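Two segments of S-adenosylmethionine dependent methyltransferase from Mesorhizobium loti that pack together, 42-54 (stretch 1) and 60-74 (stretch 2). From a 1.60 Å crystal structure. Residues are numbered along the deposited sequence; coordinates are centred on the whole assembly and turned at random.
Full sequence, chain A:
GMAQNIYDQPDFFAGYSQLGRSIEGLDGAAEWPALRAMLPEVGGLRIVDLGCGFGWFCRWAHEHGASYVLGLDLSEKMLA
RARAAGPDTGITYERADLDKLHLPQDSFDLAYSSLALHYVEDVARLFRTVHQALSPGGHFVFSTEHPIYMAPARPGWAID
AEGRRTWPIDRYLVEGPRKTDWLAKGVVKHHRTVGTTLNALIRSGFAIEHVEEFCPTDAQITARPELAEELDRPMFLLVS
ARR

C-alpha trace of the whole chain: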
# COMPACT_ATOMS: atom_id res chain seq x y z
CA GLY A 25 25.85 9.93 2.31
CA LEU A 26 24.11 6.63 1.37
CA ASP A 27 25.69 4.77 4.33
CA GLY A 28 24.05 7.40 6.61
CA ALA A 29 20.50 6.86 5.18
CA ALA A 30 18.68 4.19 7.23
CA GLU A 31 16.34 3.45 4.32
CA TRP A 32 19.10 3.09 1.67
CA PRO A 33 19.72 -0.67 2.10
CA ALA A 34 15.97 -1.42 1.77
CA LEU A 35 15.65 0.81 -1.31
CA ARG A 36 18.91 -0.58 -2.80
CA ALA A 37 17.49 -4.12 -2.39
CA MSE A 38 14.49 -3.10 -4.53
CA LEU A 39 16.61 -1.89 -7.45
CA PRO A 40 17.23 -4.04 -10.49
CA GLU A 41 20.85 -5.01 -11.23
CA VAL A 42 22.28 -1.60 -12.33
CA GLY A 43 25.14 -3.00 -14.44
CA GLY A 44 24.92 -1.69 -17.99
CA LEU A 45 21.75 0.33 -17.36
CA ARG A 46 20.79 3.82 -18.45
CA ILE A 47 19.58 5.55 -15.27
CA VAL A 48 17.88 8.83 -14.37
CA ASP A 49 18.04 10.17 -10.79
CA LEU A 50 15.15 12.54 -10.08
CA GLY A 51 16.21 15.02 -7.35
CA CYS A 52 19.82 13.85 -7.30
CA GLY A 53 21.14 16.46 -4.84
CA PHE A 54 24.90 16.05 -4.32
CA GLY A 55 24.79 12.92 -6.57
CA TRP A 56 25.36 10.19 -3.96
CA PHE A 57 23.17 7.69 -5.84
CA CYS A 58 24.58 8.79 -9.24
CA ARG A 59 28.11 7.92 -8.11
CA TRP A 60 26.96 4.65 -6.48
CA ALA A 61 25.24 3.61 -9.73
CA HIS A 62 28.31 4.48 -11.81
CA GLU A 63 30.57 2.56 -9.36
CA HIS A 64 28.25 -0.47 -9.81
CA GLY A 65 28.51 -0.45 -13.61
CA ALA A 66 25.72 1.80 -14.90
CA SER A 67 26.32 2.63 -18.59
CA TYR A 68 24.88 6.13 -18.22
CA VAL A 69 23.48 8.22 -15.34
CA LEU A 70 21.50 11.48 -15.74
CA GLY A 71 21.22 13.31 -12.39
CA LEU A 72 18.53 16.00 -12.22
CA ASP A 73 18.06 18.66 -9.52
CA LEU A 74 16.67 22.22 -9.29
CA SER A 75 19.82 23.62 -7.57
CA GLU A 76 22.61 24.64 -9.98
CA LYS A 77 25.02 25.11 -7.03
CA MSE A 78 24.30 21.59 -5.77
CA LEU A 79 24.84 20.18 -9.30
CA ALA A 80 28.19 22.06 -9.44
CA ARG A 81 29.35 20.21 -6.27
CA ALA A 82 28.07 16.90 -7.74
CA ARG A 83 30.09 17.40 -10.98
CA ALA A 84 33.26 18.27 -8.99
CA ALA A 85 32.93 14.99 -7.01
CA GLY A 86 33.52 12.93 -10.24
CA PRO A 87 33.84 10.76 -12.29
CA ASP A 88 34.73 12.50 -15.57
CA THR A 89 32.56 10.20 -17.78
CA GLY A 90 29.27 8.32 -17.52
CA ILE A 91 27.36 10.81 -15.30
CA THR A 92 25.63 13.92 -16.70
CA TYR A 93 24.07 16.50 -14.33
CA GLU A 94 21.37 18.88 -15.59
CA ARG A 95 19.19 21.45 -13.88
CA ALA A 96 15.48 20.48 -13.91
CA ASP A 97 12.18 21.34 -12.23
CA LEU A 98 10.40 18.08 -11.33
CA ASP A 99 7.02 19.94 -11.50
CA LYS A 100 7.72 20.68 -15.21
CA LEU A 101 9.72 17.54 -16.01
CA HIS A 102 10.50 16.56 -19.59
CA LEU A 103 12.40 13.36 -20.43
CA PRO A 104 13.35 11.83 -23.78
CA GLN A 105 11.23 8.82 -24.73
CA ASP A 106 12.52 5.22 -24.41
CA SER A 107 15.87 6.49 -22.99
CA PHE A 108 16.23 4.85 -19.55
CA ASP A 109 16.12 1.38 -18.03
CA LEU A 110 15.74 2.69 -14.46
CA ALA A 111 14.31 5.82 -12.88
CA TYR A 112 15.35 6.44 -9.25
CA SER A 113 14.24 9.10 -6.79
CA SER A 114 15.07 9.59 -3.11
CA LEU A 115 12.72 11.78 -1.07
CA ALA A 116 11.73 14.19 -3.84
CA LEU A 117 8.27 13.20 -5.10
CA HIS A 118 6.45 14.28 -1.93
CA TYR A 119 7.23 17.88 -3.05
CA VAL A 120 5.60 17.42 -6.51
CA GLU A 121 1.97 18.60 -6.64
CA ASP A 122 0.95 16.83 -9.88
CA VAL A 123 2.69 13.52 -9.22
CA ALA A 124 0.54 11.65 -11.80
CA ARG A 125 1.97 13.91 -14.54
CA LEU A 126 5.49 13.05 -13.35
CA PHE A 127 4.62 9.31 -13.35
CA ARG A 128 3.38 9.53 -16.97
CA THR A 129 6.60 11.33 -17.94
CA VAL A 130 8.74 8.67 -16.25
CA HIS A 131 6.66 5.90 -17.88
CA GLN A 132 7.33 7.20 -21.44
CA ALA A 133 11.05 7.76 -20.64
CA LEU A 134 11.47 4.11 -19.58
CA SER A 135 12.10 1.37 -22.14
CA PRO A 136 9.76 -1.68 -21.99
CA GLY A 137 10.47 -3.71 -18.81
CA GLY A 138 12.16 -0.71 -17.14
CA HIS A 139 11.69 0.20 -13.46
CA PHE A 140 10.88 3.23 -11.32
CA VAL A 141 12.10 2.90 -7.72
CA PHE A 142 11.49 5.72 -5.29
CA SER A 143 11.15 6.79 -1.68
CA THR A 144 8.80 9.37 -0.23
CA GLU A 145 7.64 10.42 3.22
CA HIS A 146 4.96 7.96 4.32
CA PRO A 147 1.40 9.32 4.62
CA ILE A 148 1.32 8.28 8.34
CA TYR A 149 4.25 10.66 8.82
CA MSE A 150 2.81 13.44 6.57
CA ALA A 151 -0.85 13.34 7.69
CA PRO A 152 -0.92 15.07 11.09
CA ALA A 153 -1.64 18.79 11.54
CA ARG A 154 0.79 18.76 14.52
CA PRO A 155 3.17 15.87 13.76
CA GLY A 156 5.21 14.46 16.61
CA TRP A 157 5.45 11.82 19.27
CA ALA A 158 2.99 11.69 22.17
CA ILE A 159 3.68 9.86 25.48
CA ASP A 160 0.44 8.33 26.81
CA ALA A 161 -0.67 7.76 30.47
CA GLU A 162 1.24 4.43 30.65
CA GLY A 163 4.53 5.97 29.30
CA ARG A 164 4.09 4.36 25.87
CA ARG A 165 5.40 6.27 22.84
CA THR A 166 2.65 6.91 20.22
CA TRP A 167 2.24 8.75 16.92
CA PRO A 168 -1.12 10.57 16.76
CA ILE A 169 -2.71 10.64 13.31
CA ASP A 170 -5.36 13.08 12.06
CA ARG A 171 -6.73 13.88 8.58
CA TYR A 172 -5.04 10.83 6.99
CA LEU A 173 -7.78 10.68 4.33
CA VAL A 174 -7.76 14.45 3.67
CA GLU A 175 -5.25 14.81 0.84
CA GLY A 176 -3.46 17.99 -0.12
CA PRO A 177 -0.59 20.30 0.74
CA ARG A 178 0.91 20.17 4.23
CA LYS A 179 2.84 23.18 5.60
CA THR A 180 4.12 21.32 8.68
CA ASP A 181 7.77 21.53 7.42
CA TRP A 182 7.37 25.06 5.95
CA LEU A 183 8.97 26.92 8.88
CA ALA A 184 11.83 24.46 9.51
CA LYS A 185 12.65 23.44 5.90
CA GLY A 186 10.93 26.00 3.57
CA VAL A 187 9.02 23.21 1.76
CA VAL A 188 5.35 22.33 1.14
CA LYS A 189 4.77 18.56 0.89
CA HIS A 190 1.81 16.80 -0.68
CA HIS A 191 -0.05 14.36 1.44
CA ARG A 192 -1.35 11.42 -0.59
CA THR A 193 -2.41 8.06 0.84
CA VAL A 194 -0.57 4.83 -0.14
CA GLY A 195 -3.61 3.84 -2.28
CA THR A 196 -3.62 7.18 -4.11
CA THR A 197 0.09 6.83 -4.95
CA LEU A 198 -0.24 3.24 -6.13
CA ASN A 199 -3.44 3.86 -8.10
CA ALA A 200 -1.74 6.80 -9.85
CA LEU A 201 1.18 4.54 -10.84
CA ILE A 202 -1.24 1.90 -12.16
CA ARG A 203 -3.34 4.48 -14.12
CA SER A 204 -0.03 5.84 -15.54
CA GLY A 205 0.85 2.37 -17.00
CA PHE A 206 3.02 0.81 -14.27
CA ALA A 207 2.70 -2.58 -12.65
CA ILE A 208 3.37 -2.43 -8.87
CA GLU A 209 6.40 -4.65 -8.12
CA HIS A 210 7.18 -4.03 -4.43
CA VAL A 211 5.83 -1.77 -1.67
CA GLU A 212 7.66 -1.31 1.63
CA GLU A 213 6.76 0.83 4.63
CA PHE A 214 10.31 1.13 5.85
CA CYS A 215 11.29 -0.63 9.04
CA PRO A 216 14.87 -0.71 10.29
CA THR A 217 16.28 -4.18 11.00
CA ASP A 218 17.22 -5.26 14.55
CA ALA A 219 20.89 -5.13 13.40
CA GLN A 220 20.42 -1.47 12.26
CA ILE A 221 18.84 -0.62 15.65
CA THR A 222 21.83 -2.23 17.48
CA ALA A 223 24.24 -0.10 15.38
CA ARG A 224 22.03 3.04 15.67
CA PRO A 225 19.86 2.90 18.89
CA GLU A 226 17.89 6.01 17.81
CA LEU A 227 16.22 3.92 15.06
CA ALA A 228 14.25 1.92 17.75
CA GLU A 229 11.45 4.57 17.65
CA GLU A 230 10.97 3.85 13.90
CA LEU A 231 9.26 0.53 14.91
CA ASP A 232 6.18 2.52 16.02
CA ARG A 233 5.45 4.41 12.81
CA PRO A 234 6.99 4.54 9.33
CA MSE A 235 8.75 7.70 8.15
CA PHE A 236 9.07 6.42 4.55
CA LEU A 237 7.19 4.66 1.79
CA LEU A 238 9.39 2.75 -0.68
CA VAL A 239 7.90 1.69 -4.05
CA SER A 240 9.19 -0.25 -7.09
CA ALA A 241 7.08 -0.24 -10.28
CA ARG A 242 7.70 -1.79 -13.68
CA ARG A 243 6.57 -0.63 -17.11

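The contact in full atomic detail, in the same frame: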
# COMPACT_ATOMS: atom_id res chain seq x y z
N VAL A 42 22.00 -2.87 -11.63
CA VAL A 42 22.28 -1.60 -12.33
C VAL A 42 23.35 -1.69 -13.40
O VAL A 42 23.51 -0.75 -14.18
CB VAL A 42 22.58 -0.42 -11.35
CG1 VAL A 42 21.39 -0.18 -10.38
CG2 VAL A 42 23.90 -0.62 -10.59
N GLY A 43 24.08 -2.81 -13.46
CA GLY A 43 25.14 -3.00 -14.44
C GLY A 43 24.64 -2.87 -15.86
O GLY A 43 23.68 -3.56 -16.25
N GLY A 44 25.24 -1.94 -16.60
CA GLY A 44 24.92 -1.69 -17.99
C GLY A 44 23.68 -0.86 -18.24
O GLY A 44 23.35 -0.60 -19.42
N LEU A 45 23.00 -0.39 -17.18
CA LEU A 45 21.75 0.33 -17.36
C LEU A 45 21.93 1.82 -17.59
O LEU A 45 22.92 2.41 -17.17
CB LEU A 45 20.81 0.16 -16.15
CG LEU A 45 20.35 -1.24 -15.75
CD1 LEU A 45 19.22 -1.10 -14.71
CD2 LEU A 45 19.90 -2.07 -16.95
N ARG A 46 20.93 2.39 -18.26
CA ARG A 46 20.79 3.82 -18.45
C ARG A 46 19.85 4.23 -17.32
O ARG A 46 18.75 3.67 -17.20
CB ARG A 46 20.17 4.12 -19.79
CG ARG A 46 21.00 3.59 -20.97
CD ARG A 46 20.18 3.66 -22.23
NE ARG A 46 19.04 2.74 -22.14
CZ ARG A 46 17.96 2.78 -22.92
NH1 ARG A 46 17.83 3.65 -23.92
NH2 ARG A 46 16.99 1.91 -22.70
N ILE A 47 20.29 5.17 -16.49
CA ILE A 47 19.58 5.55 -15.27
C ILE A 47 19.35 7.04 -15.17
O ILE A 47 20.24 7.83 -15.52
CB ILE A 47 20.39 5.09 -14.02
CG1 ILE A 47 20.72 3.59 -14.09
CG2 ILE A 47 19.63 5.42 -12.71
CD1 ILE A 47 21.59 3.06 -12.94
N VAL A 48 18.16 7.43 -14.68
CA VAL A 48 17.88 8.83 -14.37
C VAL A 48 17.59 8.92 -12.87
O VAL A 48 16.82 8.12 -12.34
CB VAL A 48 16.77 9.46 -15.24
CG1 VAL A 48 15.43 8.71 -15.13
CG2 VAL A 48 16.60 10.95 -14.91
N ASP A 49 18.21 9.91 -12.20
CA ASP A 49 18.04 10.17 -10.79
C ASP A 49 17.28 11.47 -10.66
O ASP A 49 17.81 12.52 -11.00
CB ASP A 49 19.42 10.26 -10.11
CG ASP A 49 19.33 10.47 -8.62
OD1 ASP A 49 18.23 10.70 -8.10
OD2 ASP A 49 20.37 10.36 -7.95
N LEU A 50 16.03 11.38 -10.20
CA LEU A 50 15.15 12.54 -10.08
C LEU A 50 15.29 13.14 -8.69
O LEU A 50 14.82 12.56 -7.70
CB LEU A 50 13.69 12.15 -10.37
CG LEU A 50 13.37 11.43 -11.68
CD1 LEU A 50 11.92 10.96 -11.73
CD2 LEU A 50 13.67 12.32 -12.85
N GLY A 51 15.94 14.31 -8.62
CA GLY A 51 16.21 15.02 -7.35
C GLY A 51 17.50 14.42 -6.80
O GLY A 51 17.55 13.95 -5.66
N CYS A 52 18.55 14.50 -7.61
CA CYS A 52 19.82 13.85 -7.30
C CYS A 52 20.67 14.48 -6.19
O CYS A 52 21.61 13.84 -5.69
CB CYS A 52 20.67 13.74 -8.57
SG CYS A 52 21.25 15.30 -9.23
N GLY A 53 20.38 15.74 -5.84
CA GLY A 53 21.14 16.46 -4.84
C GLY A 53 22.62 16.46 -5.17
O GLY A 53 23.01 16.75 -6.30
N PHE A 54 23.44 16.11 -4.18
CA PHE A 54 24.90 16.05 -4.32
C PHE A 54 25.37 14.88 -5.21
O PHE A 54 26.56 14.78 -5.47
CB PHE A 54 25.53 15.99 -2.91
CG PHE A 54 27.05 16.02 -2.89
CD1 PHE A 54 27.78 17.00 -3.57
CD2 PHE A 54 27.76 15.09 -2.13
CE1 PHE A 54 29.20 17.01 -3.52
CE2 PHE A 54 29.17 15.09 -2.07
CZ PHE A 54 29.88 16.06 -2.77
N TRP A 60 27.15 6.07 -6.84
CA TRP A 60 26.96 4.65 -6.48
C TRP A 60 26.62 3.82 -7.73
O TRP A 60 27.22 2.77 -7.96
CB TRP A 60 25.88 4.47 -5.39
CG TRP A 60 25.58 3.03 -5.08
CD1 TRP A 60 26.19 2.27 -4.14
CD2 TRP A 60 24.63 2.17 -5.74
NE1 TRP A 60 25.67 0.99 -4.16
CE2 TRP A 60 24.73 0.90 -5.15
CE3 TRP A 60 23.71 2.36 -6.78
CZ2 TRP A 60 23.93 -0.19 -5.54
CZ3 TRP A 60 22.91 1.29 -7.18
CH2 TRP A 60 23.04 0.02 -6.56
N ALA A 61 25.68 4.31 -8.52
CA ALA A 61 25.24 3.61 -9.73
C ALA A 61 26.38 3.45 -10.73
O ALA A 61 26.55 2.37 -11.32
CB ALA A 61 24.06 4.32 -10.37
N HIS A 62 27.14 4.53 -10.93
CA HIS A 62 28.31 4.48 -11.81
C HIS A 62 29.34 3.47 -11.28
O HIS A 62 29.82 2.62 -12.03
CB HIS A 62 28.97 5.86 -11.95
CG HIS A 62 30.17 5.85 -12.85
ND1 HIS A 62 30.07 5.92 -14.22
CD2 HIS A 62 31.49 5.72 -12.58
CE1 HIS A 62 31.28 5.87 -14.75
NE2 HIS A 62 32.16 5.75 -13.77
N GLU A 63 29.65 3.54 -9.99
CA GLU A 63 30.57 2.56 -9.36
C GLU A 63 30.13 1.11 -9.58
O GLU A 63 30.99 0.23 -9.74
CB GLU A 63 30.70 2.82 -7.87
CG GLU A 63 31.45 4.07 -7.50
CD GLU A 63 31.18 4.56 -6.07
OE1 GLU A 63 30.69 3.77 -5.22
OE2 GLU A 63 31.47 5.75 -5.79
N HIS A 64 28.82 0.87 -9.61
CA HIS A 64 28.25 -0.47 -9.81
C HIS A 64 27.92 -0.83 -11.26
O HIS A 64 27.15 -1.76 -11.53
CB HIS A 64 27.08 -0.67 -8.83
CG HIS A 64 27.53 -0.76 -7.41
ND1 HIS A 64 27.91 0.34 -6.68
CD2 HIS A 64 27.73 -1.83 -6.61
CE1 HIS A 64 28.31 -0.05 -5.48
NE2 HIS A 64 28.20 -1.36 -5.41
N GLY A 65 28.53 -0.11 -12.21
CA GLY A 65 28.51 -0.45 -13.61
C GLY A 65 27.45 0.13 -14.50
O GLY A 65 27.31 -0.36 -15.63
N ALA A 66 26.72 1.15 -14.05
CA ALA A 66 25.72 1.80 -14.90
C ALA A 66 26.37 2.38 -16.15
O ALA A 66 27.43 3.01 -16.06
CB ALA A 66 24.99 2.92 -14.12
N SER A 67 25.78 2.12 -17.32
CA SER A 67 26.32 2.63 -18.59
C SER A 67 26.22 4.14 -18.69
O SER A 67 27.12 4.79 -19.23
CB SER A 67 25.68 1.97 -19.83
OG SER A 67 24.30 2.29 -19.94
N TYR A 68 25.13 4.70 -18.16
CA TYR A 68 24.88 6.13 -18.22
C TYR A 68 23.95 6.54 -17.09
O TYR A 68 22.97 5.86 -16.82
CB TYR A 68 24.24 6.47 -19.57
CG TYR A 68 23.74 7.90 -19.69
CD1 TYR A 68 24.63 8.97 -19.59
CD2 TYR A 68 22.38 8.19 -19.90
CE1 TYR A 68 24.19 10.30 -19.69
CE2 TYR A 68 21.92 9.53 -20.01
CZ TYR A 68 22.84 10.57 -19.90
OH TYR A 68 22.44 11.88 -20.01
N VAL A 69 24.29 7.66 -16.43
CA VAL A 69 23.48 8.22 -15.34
C VAL A 69 23.21 9.70 -15.62
O VAL A 69 24.15 10.45 -15.88
CB VAL A 69 24.14 8.07 -13.94
CG1 VAL A 69 23.18 8.57 -12.85
CG2 VAL A 69 24.50 6.61 -13.68
N LEU A 70 21.93 10.09 -15.61
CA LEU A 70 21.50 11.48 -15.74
C LEU A 70 20.96 11.87 -14.36
O LEU A 70 19.96 11.30 -13.90
CB LEU A 70 20.42 11.65 -16.79
CG LEU A 70 19.79 13.05 -16.92
CD1 LEU A 70 20.84 14.14 -17.27
CD2 LEU A 70 18.66 13.02 -17.94
N GLY A 71 21.64 12.80 -13.70
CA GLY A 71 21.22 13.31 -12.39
C GLY A 71 20.55 14.65 -12.59
O GLY A 71 21.14 15.56 -13.17
N LEU A 72 19.31 14.78 -12.10
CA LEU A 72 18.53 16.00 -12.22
C LEU A 72 18.20 16.61 -10.86
O LEU A 72 17.76 15.91 -9.96
CB LEU A 72 17.23 15.72 -12.95
CG LEU A 72 17.35 15.10 -14.35
CD1 LEU A 72 15.93 14.95 -14.96
CD2 LEU A 72 18.24 15.92 -15.25
N ASP A 73 18.38 17.93 -10.75
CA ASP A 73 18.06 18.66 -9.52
C ASP A 73 17.76 20.12 -9.90
O ASP A 73 18.18 20.59 -10.95
CB ASP A 73 19.23 18.56 -8.52
CG ASP A 73 18.80 18.81 -7.09
OD1 ASP A 73 18.50 17.81 -6.38
OD2 ASP A 73 18.73 19.99 -6.68
N LEU A 74 17.02 20.81 -9.05
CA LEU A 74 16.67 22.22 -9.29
C LEU A 74 17.83 23.16 -8.98
O LEU A 74 17.94 24.20 -9.61
CB LEU A 74 15.44 22.61 -8.46
CG LEU A 74 14.78 23.98 -8.76
CD1 LEU A 74 14.27 24.10 -10.20
CD2 LEU A 74 13.63 24.17 -7.78

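Two parallel strands, 46-50 and 68-73, form the heart of this contact; their axes run 13° apart and approach to 4.6 Å. As parallel pairing requires, each bonded residue of the first strand reaches two partners on the second. Ile47 N donates to Tyr68 O (2.8 Å) and Ile47 O accepts from Leu70 N (2.8 Å); Asp49 repeats the pattern, with its N to Leu70 O at 2.8 Å and its O to Leu72 N at 2.9 Å. Beyond the strand, Leu72 O receives both Gly51 N (2.8 Å) and Cys52 N (2.9 Å).

At the other end the type II turn from Val42 to Leu45 directs Gly44 N onto Gly65 O, 2.8 Å away and nearly linear. Gly44 and Gly65 both have positive phi, which suits glycine; at Gly65 a CB would also crowd the preceding carbonyl. Leu45 O then takes two weak bonds, from Ser67 N (2.9 Å) and Tyr68 N (3.3 Å), leading into the ladder.

Apolar side chains meet on both faces of the sheet. On one, Val48 CG2 lies 4.2 Å from Leu70 CD2 and 4.1 Å from Leu72 CD1, while Leu50 CD2 meets the same Leu72 CD1 at 4.1 Å. On the other, Ile47 is long enough for its CD1 to touch Ala66 CB (3.6 Å) and Ala61 CB (3.8 Å), the small alanines leaving room for it. Val42 CG1 extends this apolar packing to Trp60 CZ3, at 3.8 Å.

Gly71, paired with Asp49, leaves space for a neighbour: Cys52 SG sits 3.5 Å from Gly71 C, and an ideal CB on Gly71 would come within a tight 3.1 Å of that sulfur. Finally, a carboxylate secures the loop after the first strand: Asp73 OD1 accepts from Gly53 N at 2.8 Å, Gly53 having a positive phi that favours glycine.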